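Local structure of glycosyl hydrolase family 2, TIM barrel domain protein (Faecalibacterium prausnitzii A2-165, 6ED2) at residues A[42-50]-A[67-77]; A[117-126]-A[154-164]. The protein is a gut-bacterial beta-glucuronidase of glycosyl hydrolase family 2, which probably removes glucuronic acid from its conjugates. All blocks are in the same frame, centred on the assembly; numbering follows the deposited sequence.

Contact 1 of 2, residues A[42-50]-A[67-77]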
# COMPACT_ATOMS: atom_id res chain seq x y z
N LEU A 42 39.77 0.90 -5.69
CA LEU A 42 39.50 2.11 -6.46
C LEU A 42 38.02 2.46 -6.49
O LEU A 42 37.61 3.28 -7.32
CB LEU A 42 40.03 1.96 -7.89
CG LEU A 42 41.52 1.62 -8.10
CD1 LEU A 42 41.83 1.58 -9.57
CD2 LEU A 42 42.42 2.65 -7.42
N ASP A 43 37.21 1.84 -5.65
CA ASP A 43 35.79 2.18 -5.59
C ASP A 43 35.64 3.62 -5.12
O ASP A 43 36.47 4.14 -4.37
CB ASP A 43 35.03 1.24 -4.64
CG ASP A 43 35.09 -0.22 -5.10
OD1 ASP A 43 35.52 -0.48 -6.25
OD2 ASP A 43 34.70 -1.11 -4.30
N GLY A 44 34.57 4.26 -5.55
CA GLY A 44 34.29 5.59 -5.10
C GLY A 44 33.51 6.32 -6.16
O GLY A 44 32.81 5.71 -6.96
N MET A 45 33.61 7.65 -6.13
CA MET A 45 32.99 8.46 -7.15
C MET A 45 33.94 8.54 -8.34
O MET A 45 35.08 8.97 -8.18
CB MET A 45 32.65 9.86 -6.64
CG MET A 45 31.58 9.91 -5.59
SD MET A 45 29.97 9.25 -6.11
CE MET A 45 29.73 10.03 -7.65
N TRP A 46 33.47 8.11 -9.51
CA TRP A 46 34.20 8.27 -10.75
C TRP A 46 33.50 9.33 -11.59
O TRP A 46 32.46 9.87 -11.20
CB TRP A 46 34.28 6.95 -11.53
CG TRP A 46 35.07 5.82 -10.89
CD1 TRP A 46 35.24 5.56 -9.56
CD2 TRP A 46 35.76 4.77 -11.59
NE1 TRP A 46 35.99 4.42 -9.39
CE2 TRP A 46 36.33 3.92 -10.62
CE3 TRP A 46 35.95 4.48 -12.95
CZ2 TRP A 46 37.09 2.79 -10.96
CZ3 TRP A 46 36.71 3.34 -13.29
CH2 TRP A 46 37.27 2.52 -12.29
N ARG A 47 34.08 9.64 -12.75
CA ARG A 47 33.43 10.44 -13.77
C ARG A 47 32.80 9.53 -14.82
O ARG A 47 33.21 8.38 -15.00
CB ARG A 47 34.41 11.42 -14.42
CG ARG A 47 35.22 12.29 -13.46
CD ARG A 47 34.34 13.06 -12.48
NE ARG A 47 33.39 13.95 -13.17
CZ ARG A 47 32.47 14.69 -12.54
NH1 ARG A 47 32.37 14.65 -11.21
NH2 ARG A 47 31.65 15.46 -13.24
N PHE A 48 31.81 10.06 -15.52
CA PHE A 48 30.95 9.24 -16.36
C PHE A 48 30.41 10.10 -17.48
O PHE A 48 30.03 11.25 -17.26
CB PHE A 48 29.80 8.63 -15.53
CG PHE A 48 28.80 7.81 -16.33
CD1 PHE A 48 28.86 6.43 -16.32
CD2 PHE A 48 27.76 8.43 -17.02
CE1 PHE A 48 27.91 5.66 -17.03
CE2 PHE A 48 26.82 7.67 -17.73
CZ PHE A 48 26.90 6.28 -17.72
N SER A 49 30.36 9.53 -18.68
CA SER A 49 29.73 10.22 -19.80
C SER A 49 29.08 9.20 -20.72
O SER A 49 29.69 8.17 -21.03
CB SER A 49 30.75 11.05 -20.59
OG SER A 49 30.06 11.79 -21.57
N PHE A 50 27.85 9.48 -21.13
CA PHE A 50 27.26 8.78 -22.26
C PHE A 50 27.99 9.17 -23.54
O PHE A 50 28.53 10.27 -23.65
CB PHE A 50 25.77 9.11 -22.38
CG PHE A 50 24.93 8.66 -21.20
CD1 PHE A 50 24.78 7.32 -20.91
CD2 PHE A 50 24.30 9.60 -20.38
CE1 PHE A 50 24.01 6.90 -19.82
CE2 PHE A 50 23.53 9.18 -19.28
CZ PHE A 50 23.38 7.84 -19.01
N SER A 67 32.96 16.40 -21.28
CA SER A 67 32.01 16.70 -20.23
C SER A 67 31.68 15.40 -19.52
O SER A 67 31.75 14.32 -20.11
CB SER A 67 30.74 17.35 -20.79
OG SER A 67 30.00 16.44 -21.57
N SER A 68 31.34 15.49 -18.24
CA SER A 68 31.12 14.29 -17.47
C SER A 68 30.20 14.59 -16.29
O SER A 68 29.95 15.74 -15.95
CB SER A 68 32.44 13.69 -17.00
OG SER A 68 33.01 14.49 -15.99
N LEU A 69 29.72 13.52 -15.66
CA LEU A 69 28.98 13.63 -14.42
C LEU A 69 29.55 12.62 -13.44
O LEU A 69 30.21 11.65 -13.83
CB LEU A 69 27.47 13.39 -14.63
CG LEU A 69 27.07 12.12 -15.36
CD1 LEU A 69 26.79 11.03 -14.35
CD2 LEU A 69 25.86 12.35 -16.23
N SER A 70 29.31 12.86 -12.16
CA SER A 70 29.85 11.99 -11.12
C SER A 70 29.02 10.71 -11.05
O SER A 70 27.80 10.74 -11.18
CB SER A 70 29.86 12.69 -9.77
OG SER A 70 28.53 12.92 -9.34
N MET A 71 29.70 9.59 -10.85
CA MET A 71 29.01 8.31 -10.87
C MET A 71 29.66 7.39 -9.86
O MET A 71 30.88 7.18 -9.92
CB MET A 71 29.05 7.70 -12.28
CG MET A 71 28.44 6.30 -12.38
SD MET A 71 26.64 6.30 -12.16
CE MET A 71 26.11 7.71 -13.14
N PRO A 72 28.92 6.88 -8.88
CA PRO A 72 29.52 5.96 -7.91
C PRO A 72 29.84 4.62 -8.57
O PRO A 72 29.09 4.12 -9.41
CB PRO A 72 28.44 5.81 -6.83
CG PRO A 72 27.15 6.09 -7.56
CD PRO A 72 27.48 7.11 -8.64
N VAL A 73 30.97 4.05 -8.17
CA VAL A 73 31.41 2.71 -8.56
C VAL A 73 31.68 1.96 -7.26
O VAL A 73 32.40 2.49 -6.39
CB VAL A 73 32.67 2.78 -9.44
CG1 VAL A 73 33.23 1.39 -9.68
CG2 VAL A 73 32.37 3.49 -10.77
N PRO A 74 31.11 0.77 -7.04
CA PRO A 74 30.25 -0.02 -7.92
C PRO A 74 28.77 0.37 -7.88
O PRO A 74 28.23 0.61 -6.81
CB PRO A 74 30.44 -1.44 -7.38
CG PRO A 74 30.61 -1.21 -5.89
CD PRO A 74 31.43 0.05 -5.79
N ALA A 75 28.13 0.36 -9.05
CA ALA A 75 26.68 0.50 -9.17
C ALA A 75 26.32 0.30 -10.64
O ALA A 75 27.16 0.50 -11.53
CB ALA A 75 26.18 1.87 -8.68
N SER A 76 25.08 -0.10 -10.88
CA SER A 76 24.49 0.16 -12.19
C SER A 76 24.26 1.66 -12.29
O SER A 76 23.96 2.32 -11.30
CB SER A 76 23.16 -0.58 -12.36
OG SER A 76 23.30 -1.98 -12.18
N PHE A 77 24.39 2.20 -13.51
CA PHE A 77 24.16 3.63 -13.66
C PHE A 77 22.67 3.98 -13.75
O PHE A 77 22.31 5.11 -13.46
CB PHE A 77 24.93 4.20 -14.87
CG PHE A 77 24.42 3.74 -16.23
CD1 PHE A 77 23.28 4.31 -16.81
CD2 PHE A 77 25.11 2.78 -16.96
CE1 PHE A 77 22.82 3.92 -18.08
CE2 PHE A 77 24.66 2.38 -18.24
CZ PHE A 77 23.51 2.94 -18.80
O HOH W 1 28.37 14.09 -19.67
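Trp46 lays one face of its indole over Val73, whose CG2 stands 3.6 Å from the centroid of the five-membered ring, almost on the ring normal: a CH-pi contact. NE1 donates to Leu42 O, close to the ring plane, which limits the ring's turning about chi2. Further along the same face of this antiparallel pair, in the sheet of the family 2 sugar-binding domain, Phe48 has CG anti to its backbone N (chi1 177°) and runs beside Met71, with CB 3.5 Å from Met71 CB and the Met71 sulfur distantly above the ring, a Met-aromatic contact. Phe77 returns to this face; Phe50 turns an edge to its ring, planes at 77°, and the three phenylalanines form an aromatic cluster.

On the other face Arg47, bent at chi2 and chi3, folds back so that its guanidinium grips Ser68 OG side-on and in plane, from NE at 2.9 Å and NH2 at 3.2 Å, while the Leu69-Ser70 peptide lies against one face. An alanine here would remove both donors to Ser68 OG and is likely to leave that hydroxyl without its mate. Met366 of the second subunit packs on Met45 and Ser70, and Lys338 of that subunit bonds to Ser70 O. The chemistry divides the pair: an aromatic and aliphatic side, with the one sulfur of Met71, lines the domain interior, and a side mixing Arg47 with Met45 and Pro72 meets the second subunit.

Contact 2 of 2, residues A[117-126]-A[154-164]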
# COMPACT_ATOMS: atom_id res chain seq x y z
N VAL A 117 32.52 -5.55 -15.70
CA VAL A 117 32.00 -4.38 -16.41
C VAL A 117 30.93 -4.89 -17.36
O VAL A 117 31.16 -5.83 -18.13
CB VAL A 117 33.10 -3.62 -17.19
CG1 VAL A 117 32.50 -2.43 -17.91
CG2 VAL A 117 34.23 -3.14 -16.25
N THR A 118 29.74 -4.31 -17.29
CA THR A 118 28.57 -4.84 -17.98
C THR A 118 28.23 -3.94 -19.15
O THR A 118 27.99 -2.74 -18.95
CB THR A 118 27.41 -4.94 -17.00
OG1 THR A 118 27.83 -5.72 -15.86
CG2 THR A 118 26.18 -5.57 -17.66
N HIS A 119 28.20 -4.48 -20.38
CA HIS A 119 28.39 -5.90 -20.74
C HIS A 119 29.78 -6.22 -21.31
O HIS A 119 30.20 -7.37 -21.35
CB HIS A 119 27.35 -6.30 -21.79
CG HIS A 119 25.98 -6.50 -21.25
ND1 HIS A 119 25.67 -7.52 -20.38
CD2 HIS A 119 24.82 -5.83 -21.48
CE1 HIS A 119 24.38 -7.46 -20.07
NE2 HIS A 119 23.85 -6.44 -20.72
N ARG A 120 30.46 -5.20 -21.83
CA ARG A 120 31.77 -5.36 -22.45
C ARG A 120 32.56 -4.09 -22.17
O ARG A 120 31.98 -3.04 -21.85
CB ARG A 120 31.66 -5.62 -23.96
CG ARG A 120 30.88 -4.53 -24.75
CD ARG A 120 30.41 -5.06 -26.13
NE ARG A 120 29.71 -6.32 -25.94
CZ ARG A 120 28.40 -6.42 -25.77
NH1 ARG A 120 27.61 -5.34 -25.79
NH2 ARG A 120 27.86 -7.62 -25.58
N ALA A 121 33.88 -4.18 -22.30
CA ALA A 121 34.73 -3.07 -21.88
C ALA A 121 35.99 -2.99 -22.73
O ALA A 121 36.56 -4.02 -23.13
CB ALA A 121 35.10 -3.20 -20.40
N ARG A 122 36.42 -1.76 -22.99
CA ARG A 122 37.76 -1.45 -23.49
C ARG A 122 38.40 -0.51 -22.47
O ARG A 122 37.85 0.56 -22.17
CB ARG A 122 37.70 -0.80 -24.87
CG ARG A 122 37.10 -1.72 -25.94
CD ARG A 122 36.89 -1.02 -27.25
NE ARG A 122 38.14 -0.49 -27.80
CZ ARG A 122 38.18 0.33 -28.85
NH1 ARG A 122 37.04 0.71 -29.44
NH2 ARG A 122 39.34 0.78 -29.30
N VAL A 123 39.54 -0.91 -21.94
CA VAL A 123 40.20 -0.19 -20.86
C VAL A 123 41.42 0.54 -21.41
O VAL A 123 42.25 -0.05 -22.12
CB VAL A 123 40.59 -1.14 -19.72
CG1 VAL A 123 41.37 -0.40 -18.63
CG2 VAL A 123 39.34 -1.80 -19.16
N PHE A 124 41.52 1.83 -21.09
CA PHE A 124 42.65 2.67 -21.45
C PHE A 124 43.30 3.19 -20.17
O PHE A 124 42.60 3.58 -19.23
CB PHE A 124 42.22 3.84 -22.33
CG PHE A 124 41.48 3.43 -23.56
CD1 PHE A 124 42.12 3.37 -24.79
CD2 PHE A 124 40.12 3.11 -23.51
CE1 PHE A 124 41.44 2.99 -25.93
CE2 PHE A 124 39.44 2.72 -24.65
CZ PHE A 124 40.10 2.66 -25.86
N VAL A 125 44.63 3.19 -20.15
CA VAL A 125 45.39 3.85 -19.10
C VAL A 125 46.30 4.88 -19.77
O VAL A 125 47.05 4.55 -20.70
CB VAL A 125 46.18 2.84 -18.26
CG1 VAL A 125 47.22 3.54 -17.39
CG2 VAL A 125 45.21 2.06 -17.38
N ASN A 126 46.19 6.13 -19.33
CA ASN A 126 46.90 7.25 -19.96
C ASN A 126 46.71 7.23 -21.47
O ASN A 126 47.66 7.42 -22.24
CB ASN A 126 48.38 7.23 -19.60
CG ASN A 126 48.61 7.28 -18.10
OD1 ASN A 126 47.87 7.97 -17.38
ND2 ASN A 126 49.60 6.52 -17.62
N ASN A 154 47.62 8.53 -12.63
CA ASN A 154 47.39 7.89 -13.92
C ASN A 154 45.90 7.91 -14.23
O ASN A 154 45.07 7.75 -13.33
CB ASN A 154 47.92 6.46 -13.89
CG ASN A 154 49.43 6.42 -13.74
OD1 ASN A 154 50.16 6.37 -14.73
ND2 ASN A 154 49.91 6.45 -12.50
N LYS A 155 45.57 8.12 -15.50
CA LYS A 155 44.18 8.18 -15.93
C LYS A 155 43.68 6.80 -16.32
O LYS A 155 44.30 6.10 -17.13
CB LYS A 155 44.01 9.15 -17.10
CG LYS A 155 42.57 9.19 -17.58
CD LYS A 155 42.20 10.55 -18.12
CE LYS A 155 42.02 11.55 -17.01
NZ LYS A 155 41.76 12.90 -17.58
N LEU A 156 42.56 6.39 -15.73
CA LEU A 156 41.89 5.14 -16.05
C LEU A 156 40.59 5.49 -16.74
O LEU A 156 39.71 6.11 -16.13
CB LEU A 156 41.63 4.32 -14.79
CG LEU A 156 40.75 3.08 -14.92
CD1 LEU A 156 41.27 2.17 -16.05
CD2 LEU A 156 40.75 2.37 -13.58
N SER A 157 40.46 5.09 -18.01
CA SER A 157 39.24 5.30 -18.77
C SER A 157 38.69 3.95 -19.21
O SER A 157 39.43 3.11 -19.73
CB SER A 157 39.48 6.18 -20.00
OG SER A 157 40.26 7.30 -19.64
N VAL A 158 37.39 3.75 -19.02
CA VAL A 158 36.73 2.52 -19.43
C VAL A 158 35.64 2.88 -20.42
O VAL A 158 34.71 3.63 -20.10
CB VAL A 158 36.16 1.74 -18.23
CG1 VAL A 158 35.47 0.46 -18.70
CG2 VAL A 158 37.27 1.41 -17.24
N LEU A 159 35.76 2.35 -21.64
CA LEU A 159 34.71 2.43 -22.64
C LEU A 159 33.89 1.15 -22.52
O LEU A 159 34.38 0.06 -22.83
CB LEU A 159 35.29 2.60 -24.03
CG LEU A 159 34.32 2.37 -25.19
CD1 LEU A 159 33.07 3.24 -25.04
CD2 LEU A 159 35.01 2.63 -26.53
N ALA A 160 32.66 1.28 -22.03
CA ALA A 160 31.78 0.14 -21.85
C ALA A 160 30.60 0.25 -22.81
O ALA A 160 30.33 1.30 -23.40
CB ALA A 160 31.31 0.05 -20.39
N ASN A 161 29.90 -0.87 -22.97
CA ASN A 161 28.77 -0.95 -23.89
C ASN A 161 27.77 -1.95 -23.32
O ASN A 161 28.17 -2.96 -22.74
CB ASN A 161 29.26 -1.38 -25.29
CG ASN A 161 28.13 -1.42 -26.32
OD1 ASN A 161 27.39 -2.39 -26.39
ND2 ASN A 161 27.99 -0.36 -27.10
N ASN A 162 26.48 -1.66 -23.46
CA ASN A 162 25.46 -2.55 -22.91
C ASN A 162 24.46 -3.03 -23.96
O ASN A 162 23.35 -3.46 -23.61
CB ASN A 162 24.72 -1.86 -21.75
CG ASN A 162 23.93 -0.66 -22.21
OD1 ASN A 162 24.07 -0.19 -23.34
ND2 ASN A 162 23.09 -0.13 -21.32
N GLU A 163 24.83 -2.95 -25.23
CA GLU A 163 23.94 -3.43 -26.28
C GLU A 163 23.82 -4.95 -26.22
O GLU A 163 24.75 -5.66 -25.81
CB GLU A 163 24.45 -2.99 -27.65
CG GLU A 163 24.26 -1.52 -27.87
CD GLU A 163 24.94 -0.99 -29.13
OE1 GLU A 163 26.02 -0.39 -29.02
OE2 GLU A 163 24.37 -1.14 -30.23
N LEU A 164 22.64 -5.43 -26.59
CA LEU A 164 22.32 -6.85 -26.59
C LEU A 164 22.34 -7.42 -28.01
O LEU A 164 22.02 -6.73 -28.98
CB LEU A 164 20.95 -7.07 -25.96
CG LEU A 164 20.85 -6.66 -24.49
CD1 LEU A 164 19.44 -6.92 -23.98
CD2 LEU A 164 21.89 -7.40 -23.64
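Arg120 and Asn161 run side by side, their guanidinium and amide planes 51° apart, and NH1 of Arg120 serves two acceptors near its plane: Asn161 OD1 at 3.0 Å and Glu163 O at 2.9 Å. Asn161 OD1 also accepts from Glu163 N, which approaches from above the amide plane and closes an Asx turn, while ND2 reaches Glu163 OE1 within that plane in a nearly straight bond. His119 and Arg120 both face Asn161, a classic beta bulge, and the imidazole of His119 crosses obliquely to Leu164, with NE2, hydrogen-bonded to Asn192 OD1, 3.6 Å from Leu164 CD2.

At the far end two amides meet at 38°: Asn126 ND2 donates to a lone pair of Asn154 OD1 at 2.9 Å, an oxygen that also accepts from Arg149 N, and Asn126 OD1 receives Lys155 N. Between these polar ends, Leu156, with CG anti to its backbone N (chi1 171°), sets CD1 3.6 Å from Val123 CG1. On the reverse face Leu159 CB comes to the edge of the Phe124 ring, near CE2.

The hairpin partner strand 128-134 flanks 120-125, and 92-101 flanks 152-161. Strand 109-114 packs against the valine and leucine face through Leu112 and Phe114, as expected of a beta-sandwich.

In the fold
From the N terminus, strand 38-51 is laid down first, and contact 1 closes a short loop of sixteen residues, including helix 56-59, when 69-73 pairs back on it. The chain then passes through strands 92-101 and 109-114 before contact 2 begins; this second contact spans 27 residues that include strands 128-134 and 140-143. The two closures follow in series, neither nesting nor crossing. Strand 92-101 joins them in one sheet, since it pairs with both 38-51 and 152-161. Their centres lie 12 Å apart, and side chains touch directly: Trp46 CH2 is 3.7 Å from Leu156 CD2. Both lie within the family 2 sugar-binding domain, away from the magnesium-binding residues Thr239 and Glu241.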